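Local coordinates for protein N-acetylglucosamine 2-epimerase (Xylella fastidiosa, PDB 3GT5) that probably acts as a sugar isomerase of the N-acylglucosamine 2-epimerase family, although its own substrate is not established, at residues Arg6-Leu11 and Glu385-Val390; Val272-Phe277 and Ser326-Tyr331. All coordinates share one frame; numbering follows the deposited sequence.

Contact 1. Residues Arg6-Leu11 and Glu385-Val390; sequences RSADFL and EVLNVV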
loop_
_atom_site.group_PDB
_atom_site.type_symbol
_atom_site.label_atom_id
_atom_site.label_comp_id
_atom_site.label_asym_id
_atom_site.label_seq_id
_atom_site.Cartn_x
_atom_site.Cartn_y
_atom_site.Cartn_z
ATOM N N ARG A 6 5.230 7.829 19.704
ATOM C CA ARG A 6 5.687 6.441 19.782
ATOM C C ARG A 6 4.847 5.589 20.712
ATOM O O ARG A 6 5.087 4.381 20.818
ATOM C CB ARG A 6 7.132 6.369 20.267
ATOM C CG ARG A 6 8.129 7.351 19.650
ATOM C CD ARG A 6 9.564 7.110 20.140
ATOM N NE ARG A 6 10.428 8.261 19.818
ATOM C CZ ARG A 6 11.693 8.365 20.212
ATOM N NH1 ARG A 6 12.254 7.395 20.917
ATOM N NH2 ARG A 6 12.401 9.450 19.894
ATOM N N SER A 7 3.879 6.179 21.422
ATOM C CA SER A 7 3.069 5.372 22.353
ATOM C C SER A 7 1.920 4.633 21.680
ATOM O O SER A 7 1.322 5.130 20.751
ATOM C CB SER A 7 2.503 6.219 23.478
ATOM O OG SER A 7 1.666 7.234 22.962
ATOM N N ALA A 8 1.611 3.432 22.163
ATOM C CA ALA A 8 0.424 2.717 21.748
ATOM C C ALA A 8 -0.881 3.512 21.943
ATOM O O ALA A 8 -1.799 3.405 21.129
ATOM C CB ALA A 8 0.336 1.355 22.473
ATOM N N ASP A 9 -0.947 4.312 23.009
ATOM C CA ASP A 9 -2.079 5.190 23.274
ATOM C C ASP A 9 -2.324 6.108 22.068
ATOM O O ASP A 9 -3.432 6.214 21.573
ATOM C CB ASP A 9 -1.753 6.043 24.524
ATOM C CG ASP A 9 -2.854 7.033 24.890
ATOM O OD1 ASP A 9 -4.044 6.638 24.888
ATOM O OD2 ASP A 9 -2.516 8.207 25.220
ATOM N N PHE A 10 -1.272 6.767 21.612
ATOM C CA PHE A 10 -1.380 7.655 20.488
ATOM C C PHE A 10 -1.831 6.863 19.249
ATOM O O PHE A 10 -2.786 7.254 18.546
ATOM C CB PHE A 10 -0.068 8.378 20.186
ATOM C CG PHE A 10 -0.134 9.115 18.906
ATOM C CD1 PHE A 10 -0.827 10.328 18.849
ATOM C CD2 PHE A 10 0.388 8.565 17.737
ATOM C CE1 PHE A 10 -0.997 10.992 17.668
ATOM C CE2 PHE A 10 0.213 9.225 16.558
ATOM C CZ PHE A 10 -0.487 10.429 16.510
ATOM N N LEU A 11 -1.115 5.784 18.956
ATOM C CA LEU A 11 -1.386 5.023 17.716
ATOM C C LEU A 11 -2.796 4.437 17.662
ATOM O O LEU A 11 -3.503 4.509 16.629
ATOM C CB LEU A 11 -0.314 3.935 17.493
ATOM C CG LEU A 11 1.113 4.510 17.355
ATOM C CD1 LEU A 11 2.215 3.481 17.628
ATOM C CD2 LEU A 11 1.299 5.137 15.982
ATOM N N GLU A 385 1.365 -1.339 11.966
ATOM C CA GLU A 385 2.716 -1.858 11.888
ATOM C C GLU A 385 3.576 -1.359 13.068
ATOM O O GLU A 385 4.300 -2.141 13.646
ATOM C CB GLU A 385 3.422 -1.516 10.559
ATOM C CG GLU A 385 4.714 -2.351 10.335
ATOM C CD GLU A 385 4.463 -3.856 10.499
ATOM O OE1 GLU A 385 3.537 -4.413 9.815
ATOM O OE2 GLU A 385 5.161 -4.463 11.368
ATOM N N VAL A 386 3.474 -0.082 13.427
ATOM C CA VAL A 386 4.267 0.432 14.547
ATOM C C VAL A 386 3.831 -0.247 15.831
ATOM O O VAL A 386 4.689 -0.517 16.694
ATOM C CB VAL A 386 4.212 1.941 14.690
ATOM C CG1 VAL A 386 5.131 2.417 15.861
ATOM C CG2 VAL A 386 4.627 2.602 13.357
ATOM N N LEU A 387 2.545 -0.591 15.933
ATOM C CA LEU A 387 2.049 -1.322 17.104
ATOM C C LEU A 387 2.716 -2.703 17.280
ATOM O O LEU A 387 2.748 -3.215 18.394
ATOM C CB LEU A 387 0.532 -1.491 17.100
ATOM C CG LEU A 387 -0.182 -0.170 17.475
ATOM C CD1 LEU A 387 -1.655 -0.201 17.101
ATOM C CD2 LEU A 387 0.087 0.262 18.979
ATOM N N ASN A 388 3.248 -3.279 16.213
ATOM C CA ASN A 388 4.024 -4.520 16.326
ATOM C C ASN A 388 5.385 -4.397 17.017
ATOM O O ASN A 388 5.975 -5.422 17.367
ATOM C CB ASN A 388 4.252 -5.139 14.939
ATOM C CG ASN A 388 3.010 -5.742 14.342
ATOM O OD1 ASN A 388 2.098 -6.148 15.060
ATOM N ND2 ASN A 388 2.958 -5.801 13.003
ATOM N N VAL A 389 5.914 -3.190 17.202
ATOM C CA VAL A 389 7.230 -3.027 17.809
ATOM C C VAL A 389 7.217 -2.173 19.063
ATOM O O VAL A 389 8.268 -1.876 19.582
ATOM C CB VAL A 389 8.289 -2.440 16.812
ATOM C CG1 VAL A 389 8.440 -3.345 15.583
ATOM C CG2 VAL A 389 7.933 -0.990 16.386
ATOM N N VAL A 390 6.058 -1.739 19.538
ATOM C CA VAL A 390 5.990 -0.984 20.789
ATOM C C VAL A 390 5.110 -1.730 21.798
ATOM O O VAL A 390 4.404 -2.682 21.443
ATOM C CB VAL A 390 5.503 0.487 20.581
ATOM C CG1 VAL A 390 6.405 1.183 19.589
ATOM C CG2 VAL A 390 4.054 0.535 20.177
#

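Contact 2. Residues Val272-Phe277 and Ser326-Tyr331; sequences VARSLF and SGDERY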
loop_
_atom_site.group_PDB
_atom_site.type_symbol
_atom_site.label_atom_id
_atom_site.label_comp_id
_atom_site.label_asym_id
_atom_site.label_seq_id
_atom_site.Cartn_x
_atom_site.Cartn_y
_atom_site.Cartn_z
ATOM N N VAL A 272 20.248 -3.471 3.220
ATOM C CA VAL A 272 19.535 -2.966 2.029
ATOM C C VAL A 272 18.435 -1.974 2.431
ATOM O O VAL A 272 18.321 -0.890 1.839
ATOM C CB VAL A 272 19.006 -4.097 1.139
ATOM C CG1 VAL A 272 18.061 -3.571 0.052
ATOM C CG2 VAL A 272 20.142 -4.876 0.495
ATOM N N ALA A 273 17.654 -2.333 3.460
ATOM C CA ALA A 273 16.620 -1.438 4.030
ATOM C C ALA A 273 17.203 -0.073 4.419
ATOM O O ALA A 273 16.626 0.958 4.083
ATOM C CB ALA A 273 15.958 -2.088 5.275
ATOM N N ARG A 274 18.331 -0.093 5.133
ATOM C CA ARG A 274 18.987 1.171 5.580
ATOM C C ARG A 274 19.438 2.007 4.372
ATOM O O ARG A 274 19.252 3.226 4.349
ATOM C CB ARG A 274 20.173 0.871 6.517
ATOM C CG ARG A 274 19.755 0.210 7.819
ATOM C CD ARG A 274 20.897 0.140 8.817
ATOM N NE ARG A 274 21.292 1.495 9.203
ATOM C CZ ARG A 274 21.979 1.811 10.305
ATOM N NH1 ARG A 274 22.366 0.864 11.148
ATOM N NH2 ARG A 274 22.283 3.089 10.539
ATOM N N SER A 275 19.986 1.358 3.350
ATOM C CA SER A 275 20.453 2.075 2.141
ATOM C C SER A 275 19.276 2.760 1.429
ATOM O O SER A 275 19.391 3.909 0.964
ATOM C CB SER A 275 21.234 1.150 1.174
ATOM O OG SER A 275 20.374 0.269 0.408
ATOM N N LEU A 276 18.141 2.058 1.334
ATOM C CA LEU A 276 16.984 2.616 0.653
ATOM C C LEU A 276 16.399 3.810 1.425
ATOM O O LEU A 276 16.075 4.880 0.846
ATOM C CB LEU A 276 15.889 1.553 0.491
ATOM C CG LEU A 276 16.265 0.431 -0.506
ATOM C CD1 LEU A 276 15.198 -0.696 -0.559
ATOM C CD2 LEU A 276 16.524 0.988 -1.943
ATOM N N PHE A 277 16.234 3.599 2.724
ATOM C CA PHE A 277 15.600 4.615 3.566
ATOM C C PHE A 277 16.499 5.886 3.627
ATOM O O PHE A 277 16.002 6.999 3.399
ATOM C CB PHE A 277 15.340 4.081 4.956
ATOM C CG PHE A 277 14.720 5.101 5.894
ATOM C CD1 PHE A 277 13.368 5.087 6.127
ATOM C CD2 PHE A 277 15.487 6.066 6.523
ATOM C CE1 PHE A 277 12.751 6.002 6.961
ATOM C CE2 PHE A 277 14.873 7.002 7.377
ATOM C CZ PHE A 277 13.511 6.958 7.591
ATOM N N SER A 326 17.805 -1.704 14.570
ATOM C CA SER A 326 19.172 -1.215 14.513
ATOM C C SER A 326 19.656 -0.643 15.840
ATOM O O SER A 326 20.861 -0.559 16.054
ATOM C CB SER A 326 19.299 -0.134 13.439
ATOM O OG SER A 326 18.691 1.076 13.876
ATOM N N GLY A 327 18.734 -0.210 16.694
ATOM C CA GLY A 327 19.077 0.592 17.885
ATOM C C GLY A 327 19.597 1.998 17.577
ATOM O O GLY A 327 20.057 2.697 18.469
ATOM N N ASP A 328 19.552 2.431 16.326
ATOM C CA ASP A 328 20.061 3.743 15.961
ATOM C C ASP A 328 18.963 4.782 16.224
ATOM O O ASP A 328 17.895 4.739 15.624
ATOM C CB ASP A 328 20.500 3.751 14.496
ATOM C CG ASP A 328 21.348 4.939 14.137
ATOM O OD1 ASP A 328 21.093 6.064 14.623
ATOM O OD2 ASP A 328 22.285 4.747 13.343
ATOM N N GLU A 329 19.238 5.715 17.131
ATOM C CA GLU A 329 18.255 6.688 17.594
ATOM C C GLU A 329 17.926 7.723 16.518
ATOM O O GLU A 329 16.877 8.381 16.590
ATOM C CB GLU A 329 18.775 7.381 18.877
ATOM C CG GLU A 329 17.817 8.394 19.537
ATOM C CD GLU A 329 16.537 7.778 20.100
ATOM O OE1 GLU A 329 15.593 8.558 20.387
ATOM O OE2 GLU A 329 16.476 6.528 20.278
ATOM N N ARG A 330 18.795 7.868 15.515
ATOM C CA ARG A 330 18.511 8.782 14.424
ATOM C C ARG A 330 17.223 8.336 13.703
ATOM O O ARG A 330 16.502 9.175 13.164
ATOM C CB ARG A 330 19.694 8.890 13.439
ATOM C CG ARG A 330 20.916 9.680 14.028
ATOM C CD ARG A 330 22.203 9.609 13.162
ATOM N NE ARG A 330 22.614 8.237 12.842
ATOM C CZ ARG A 330 23.558 7.912 11.942
ATOM N NH1 ARG A 330 24.226 8.849 11.260
ATOM N NH2 ARG A 330 23.852 6.630 11.725
ATOM N N TYR A 331 16.936 7.024 13.700
ATOM C CA TYR A 331 15.676 6.532 13.109
ATOM C C TYR A 331 14.439 6.933 13.927
ATOM O O TYR A 331 13.398 7.213 13.358
ATOM C CB TYR A 331 15.706 5.031 12.825
ATOM C CG TYR A 331 16.652 4.656 11.715
ATOM C CD1 TYR A 331 16.515 5.189 10.440
ATOM C CD2 TYR A 331 17.703 3.751 11.946
ATOM C CE1 TYR A 331 17.403 4.852 9.429
ATOM C CE2 TYR A 331 18.605 3.405 10.922
ATOM C CZ TYR A 331 18.452 3.959 9.679
ATOM O OH TYR A 331 19.333 3.626 8.669
HETATM O O HOH W 1 22.525 4.244 8.269
#

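Contact 1. Residues Arg6-Leu11 and Glu385-Val390
Leu11, Leu387 and Val390 bury most of the surface where the start of the N-terminal helix 8-22 meets the end of the C-terminal helix 377-387 and the residues after it. No hydrogen bond crosses; side chains meet through carbon alone, and Val390 also lies against backbone atoms of the other segment. Leu11 has its CB directed at the C-terminal segment, and CG stands anti to its own carbonyl carbon (chi1 -60°). From that stem its CD1 reaches Val386 CG1 at 3.6 Å, the two side chains crossing at about a right angle. The same methyl also has Val390 CG2 nearby, 4.3 Å away, so one leucine branch is shared between two valines. Leu387 makes its contact with a single branch: CD2 comes to 3.7 Å from Ala8 CB and also lies against Ala8 CA, while 4.0 Å separates it from Leu11 CB. That methyl therefore sits where Ala8 and Leu11, one helical turn apart, can both touch it. Val390 approaches from the loop beyond the helix. Its CG1 rests 3.7 Å from Arg6 O, and its CG2 lies 4.3 Å from Ala8 N, so it packs against the backbone where the helix begins. That first turn is capped by Ser7, whose OG accepts from Phe10 N over 3.3 Å. Around the joint, Tyr335 of helix 329-346 touches both Leu11 and Val386, Thr392 packs on Ala8 and Leu387, and the guanidinium of Arg6 leads away to a salt bridge with Asp336. This meeting of the chain's first and last helices is consistent with closure of the ring in the (α/α)6 barrel characteristic of the N-acylglucosamine 2-epimerase family.

Contact 2. Residues Val272-Phe277 and Ser326-Tyr331
Arg274, Asp328 and Arg330 form a salt-bridge network on the outer part of the helical barrel, with an aromatic pair, Phe277 and Tyr331, beside it. Asp328 caps the helix that follows, its OD1 accepting from Arg330 N. Arg330 grips the same carboxylate side-on: NE meets OD1, and Arg330 NH2 uses the syn lone pair of Asp328 OD2 at 2.9 Å, both bonds nearly straight. From the other helix, Arg274 NH2 reaches Asp328 OD2, but this bond is weak and bent at 3.3 Å, with guanidinium and carboxylate planes almost perpendicular. Arg274 NH2 and Arg330 NH2 thus stand only 4.1 Å apart, and the shared carboxylate probably offsets their like charge. A bend in the Arg274 chain at chi3 (64°) turns NE to Tyr331 OH, 2.9 Å away; this bond too is far from straight, the hydroxyl lying out of the guanidinium plane. Tyr331 CE2 meanwhile sits over one guanidinium face, toward its rim, the ring plane tilted 73° from it. A water accepts from Arg274 NH2 at 2.6 Å and donates to Tyr331 OH, and that hydroxyl is also hydrogen-bonded to Asp278. Tyr331 turns its CD1/CE1 edge to the face of Phe277 in an offset edge-to-face stack, centroids 5.5 Å apart and planes at 79°, CE1 coming 3.7 Å from Phe277 CD2. Trp334 makes a second edge-to-face pair with Phe277. The outer helices 269-284 and 329-346 meet directly, with Leu322 of helix 309-326 packed against Arg274, Phe277 and Tyr331, and Thr251 of helix 247-263 touching Phe277.

Overall arrangement
Along the chain the order is 6-11, 272-277, 326-331 and 385-390, so contact 2 falls entirely within the span bracketed by contact 1. Their centres lie about 18 Å apart, and helix 329-346 runs from contact 2 to contact 1, where Tyr335 and Asp336 meet its residues. A long, weak ion pair from Arg6 to Glu329 links the two directly. Helix 309-326 ends in contact 2 at Ser326 and also packs against Val386 and Val389 of contact 1. Contact 2 joins two helices with just one helix between them along the chain, whereas contact 1 brings together the chain ends, 374 residues apart; both belong to the same sector of the single-chain (α/α)6 barrel.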